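Local coordinates for haloacid dehalogenase domain protein hydrolase (Planctomyces limnophilus, PDB 4OVY) that is a putative phosphatase of the haloacid dehalogenase family that binds calcium and probably acts as a hydrolase, at residues T120-K125 / I165-P170. Sequence-based numbering, arbitrary orientation.
Sequences TEWIRK and IEFMRP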
loop_
_atom_site.group_PDB
_atom_site.type_symbol
_atom_site.label_atom_id
_atom_site.label_comp_id
_atom_site.label_asym_id
_atom_site.label_seq_id
_atom_site.Cartn_x
_atom_site.Cartn_y
_atom_site.Cartn_z
ATOM N N THR A 120 -8.498 1.173 -19.848
ATOM C CA THR A 120 -7.992 0.067 -20.675
ATOM C C THR A 120 -8.352 0.242 -22.147
ATOM O O THR A 120 -7.523 0.032 -23.033
ATOM C CB THR A 120 -8.519 -1.274 -20.148
ATOM O OG1 THR A 120 -7.988 -1.484 -18.834
ATOM C CG2 THR A 120 -8.109 -2.434 -21.060
ATOM N N GLU A 121 -9.590 0.635 -22.407
ATOM C CA GLU A 121 -10.022 0.892 -23.762
ATOM C C GLU A 121 -9.295 2.090 -24.368
ATOM O O GLU A 121 -8.875 2.035 -25.517
ATOM C CB GLU A 121 -11.535 1.064 -23.814
ATOM C CG GLU A 121 -12.276 -0.240 -23.570
ATOM C CD GLU A 121 -11.949 -1.293 -24.616
ATOM O OE1 GLU A 121 -12.528 -1.228 -25.725
ATOM O OE2 GLU A 121 -11.105 -2.177 -24.326
ATOM N N TRP A 122 -9.111 3.153 -23.595
ATOM C CA TRP A 122 -8.398 4.319 -24.104
ATOM C C TRP A 122 -6.944 3.988 -24.426
ATOM O O TRP A 122 -6.445 4.338 -25.493
ATOM C CB TRP A 122 -8.439 5.482 -23.113
ATOM C CG TRP A 122 -7.765 6.693 -23.662
ATOM C CD1 TRP A 122 -8.325 7.641 -24.468
ATOM C CD2 TRP A 122 -6.398 7.076 -23.480
ATOM N NE1 TRP A 122 -7.395 8.598 -24.785
ATOM C CE2 TRP A 122 -6.202 8.272 -24.200
ATOM C CE3 TRP A 122 -5.317 6.526 -22.779
ATOM C CZ2 TRP A 122 -4.975 8.935 -24.231
ATOM C CZ3 TRP A 122 -4.093 7.190 -22.817
ATOM C CH2 TRP A 122 -3.936 8.377 -23.538
ATOM N N ILE A 123 -6.259 3.318 -23.509
ATOM C CA ILE A 123 -4.818 3.134 -23.671
ATOM C C ILE A 123 -4.467 2.128 -24.775
ATOM O O ILE A 123 -3.334 2.092 -25.246
ATOM C CB ILE A 123 -4.118 2.795 -22.331
ATOM C CG1 ILE A 123 -2.666 3.303 -22.358
ATOM C CG2 ILE A 123 -4.206 1.306 -22.022
ATOM C CD1 ILE A 123 -2.149 3.757 -21.019
ATOM N N ARG A 124 -5.431 1.329 -25.212
ATOM C CA ARG A 124 -5.181 0.487 -26.376
ATOM C C ARG A 124 -5.597 1.156 -27.700
ATOM O O ARG A 124 -5.082 0.793 -28.750
ATOM C CB ARG A 124 -5.800 -0.898 -26.196
ATOM C CG ARG A 124 -7.305 -0.943 -26.253
ATOM C CD ARG A 124 -7.816 -2.377 -26.215
ATOM N NE ARG A 124 -9.206 -2.437 -26.665
ATOM C CZ ARG A 124 -9.600 -2.308 -27.933
ATOM N NH1 ARG A 124 -8.715 -2.127 -28.915
ATOM N NH2 ARG A 124 -10.892 -2.363 -28.226
ATOM N N LYS A 125 -6.481 2.153 -27.652
ATOM C CA LYS A 125 -6.936 2.841 -28.875
ATOM C C LYS A 125 -6.151 4.108 -29.201
ATOM O O LYS A 125 -5.978 4.450 -30.377
ATOM C CB LYS A 125 -8.422 3.186 -28.777
ATOM C CG LYS A 125 -9.324 1.971 -28.776
ATOM C CD LYS A 125 -10.782 2.373 -28.656
ATOM C CE LYS A 125 -11.669 1.140 -28.607
ATOM N NZ LYS A 125 -13.105 1.472 -28.799
ATOM N N ILE A 165 -3.094 6.592 -9.569
ATOM C CA ILE A 165 -2.817 5.194 -9.298
ATOM C C ILE A 165 -3.670 4.284 -10.202
ATOM O O ILE A 165 -3.170 3.306 -10.758
ATOM C CB ILE A 165 -2.989 4.915 -7.783
ATOM C CG1 ILE A 165 -2.342 3.604 -7.369
ATOM C CG2 ILE A 165 -4.451 4.942 -7.362
ATOM C CD1 ILE A 165 -2.434 3.361 -5.877
ATOM N N GLU A 166 -4.933 4.656 -10.404
ATOM C CA GLU A 166 -5.861 3.848 -11.191
ATOM C C GLU A 166 -5.737 4.053 -12.698
ATOM O O GLU A 166 -6.289 3.274 -13.484
ATOM C CB GLU A 166 -7.303 4.083 -10.721
ATOM C CG GLU A 166 -7.557 3.699 -9.262
ATOM C CD GLU A 166 -7.049 2.306 -8.881
ATOM O OE1 GLU A 166 -7.054 1.381 -9.729
ATOM O OE2 GLU A 166 -6.648 2.120 -7.711
ATOM N N PHE A 167 -5.012 5.089 -13.108
ATOM C CA PHE A 167 -4.622 5.220 -14.510
ATOM C C PHE A 167 -3.517 4.221 -14.877
ATOM O O PHE A 167 -3.465 3.753 -16.011
ATOM C CB PHE A 167 -4.150 6.637 -14.827
ATOM C CG PHE A 167 -3.826 6.839 -16.268
ATOM C CD1 PHE A 167 -4.848 6.913 -17.212
ATOM C CD2 PHE A 167 -2.504 6.915 -16.697
ATOM C CE1 PHE A 167 -4.557 7.080 -18.553
ATOM C CE2 PHE A 167 -2.210 7.078 -18.039
ATOM C CZ PHE A 167 -3.236 7.164 -18.966
HETATM N N MSE A 168 -2.630 3.921 -13.929
HETATM C CA MSE A 168 -1.460 3.058 -14.208
HETATM C C MSE A 168 -1.727 1.597 -13.948
HETATM O O MSE A 168 -1.203 0.722 -14.650
HETATM C CB MSE A 168 -0.284 3.508 -13.339
HETATM C CG MSE A 168 0.170 4.917 -13.717
HETATM SE SE MSE A 168 1.660 5.492 -12.559
HETATM C CE MSE A 168 0.669 5.765 -10.884
ATOM N N ARG A 169 -2.542 1.309 -12.941
ATOM C CA ARG A 169 -2.758 -0.076 -12.495
ATOM C C ARG A 169 -3.298 -1.063 -13.530
ATOM O O ARG A 169 -2.954 -2.239 -13.469
ATOM C CB ARG A 169 -3.638 -0.123 -11.244
ATOM C CG ARG A 169 -2.857 0.087 -9.961
ATOM C CD ARG A 169 -3.769 0.204 -8.758
ATOM N NE ARG A 169 -3.034 0.018 -7.510
ATOM C CZ ARG A 169 -3.510 0.279 -6.297
ATOM N NH1 ARG A 169 -4.731 0.782 -6.127
ATOM N NH2 ARG A 169 -2.764 0.026 -5.242
ATOM N N PRO A 170 -4.144 -0.606 -14.471
ATOM C CA PRO A 170 -4.679 -1.559 -15.441
ATOM C C PRO A 170 -3.637 -2.241 -16.344
ATOM O O PRO A 170 -3.888 -3.350 -16.813
ATOM C CB PRO A 170 -5.641 -0.709 -16.278
ATOM C CG PRO A 170 -6.023 0.423 -15.386
ATOM C CD PRO A 170 -4.798 0.713 -14.578
#
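The far end of the Phe167 ring, at CZ, meets Trp122 and Ile123. The contact joins two parts of a haloacid dehalogenase (HAD) fold. Helix 112-125 lies in the helical insertion between strands 38-41 and 156-161, a position consistent with a C1-type cap. Helix 165-168 follows strand 156-161 of the core sheet.

The side chain of Phe167 can be followed outward. CB does not aim straight at the other helix. CG is anti to the backbone N (chi1 -176°), and this brings the ring to helix 112-125. CD1 and CD2, on the backbone side of the ring, lead to CE1 and CE2. Phe167 CE1 is 4.3 Å from Trp122 CZ3. Phe167 CE2 is 4.5 Å from Ile123 CD1. Of the ring atoms, CZ comes closest. Phe167 CZ lies 3.9 Å from Trp122 CZ3, which sits at the phenyl edge, in the ring plane. Phe167 CZ is 4.1 Å from Ile123 CD1, which approaches obliquely. No hydrogen bond links the two segments here.

Helix 55-67 also packs on these rings. Its Phe59 meets Trp122 edge-to-face and touches Phe167 as well. Trp122 NE1 is hydrogen-bonded to Asp62 of that helix. The Phe167 side chain lies about 6 Å from that of the calcium ligand Asp44 but about 13 Å from the ion itself.

A second, smaller contact involves Pro170. Its CB is directed toward helix 112-125, and its side chain also touches Glu116 and Val119. Thr120 OG1 stays beside its own backbone N (chi1 -64°) and hydrogen-bonds to Glu116 O. The same oxygen, Thr120 OG1, rests 3.6 Å from Pro170 CB.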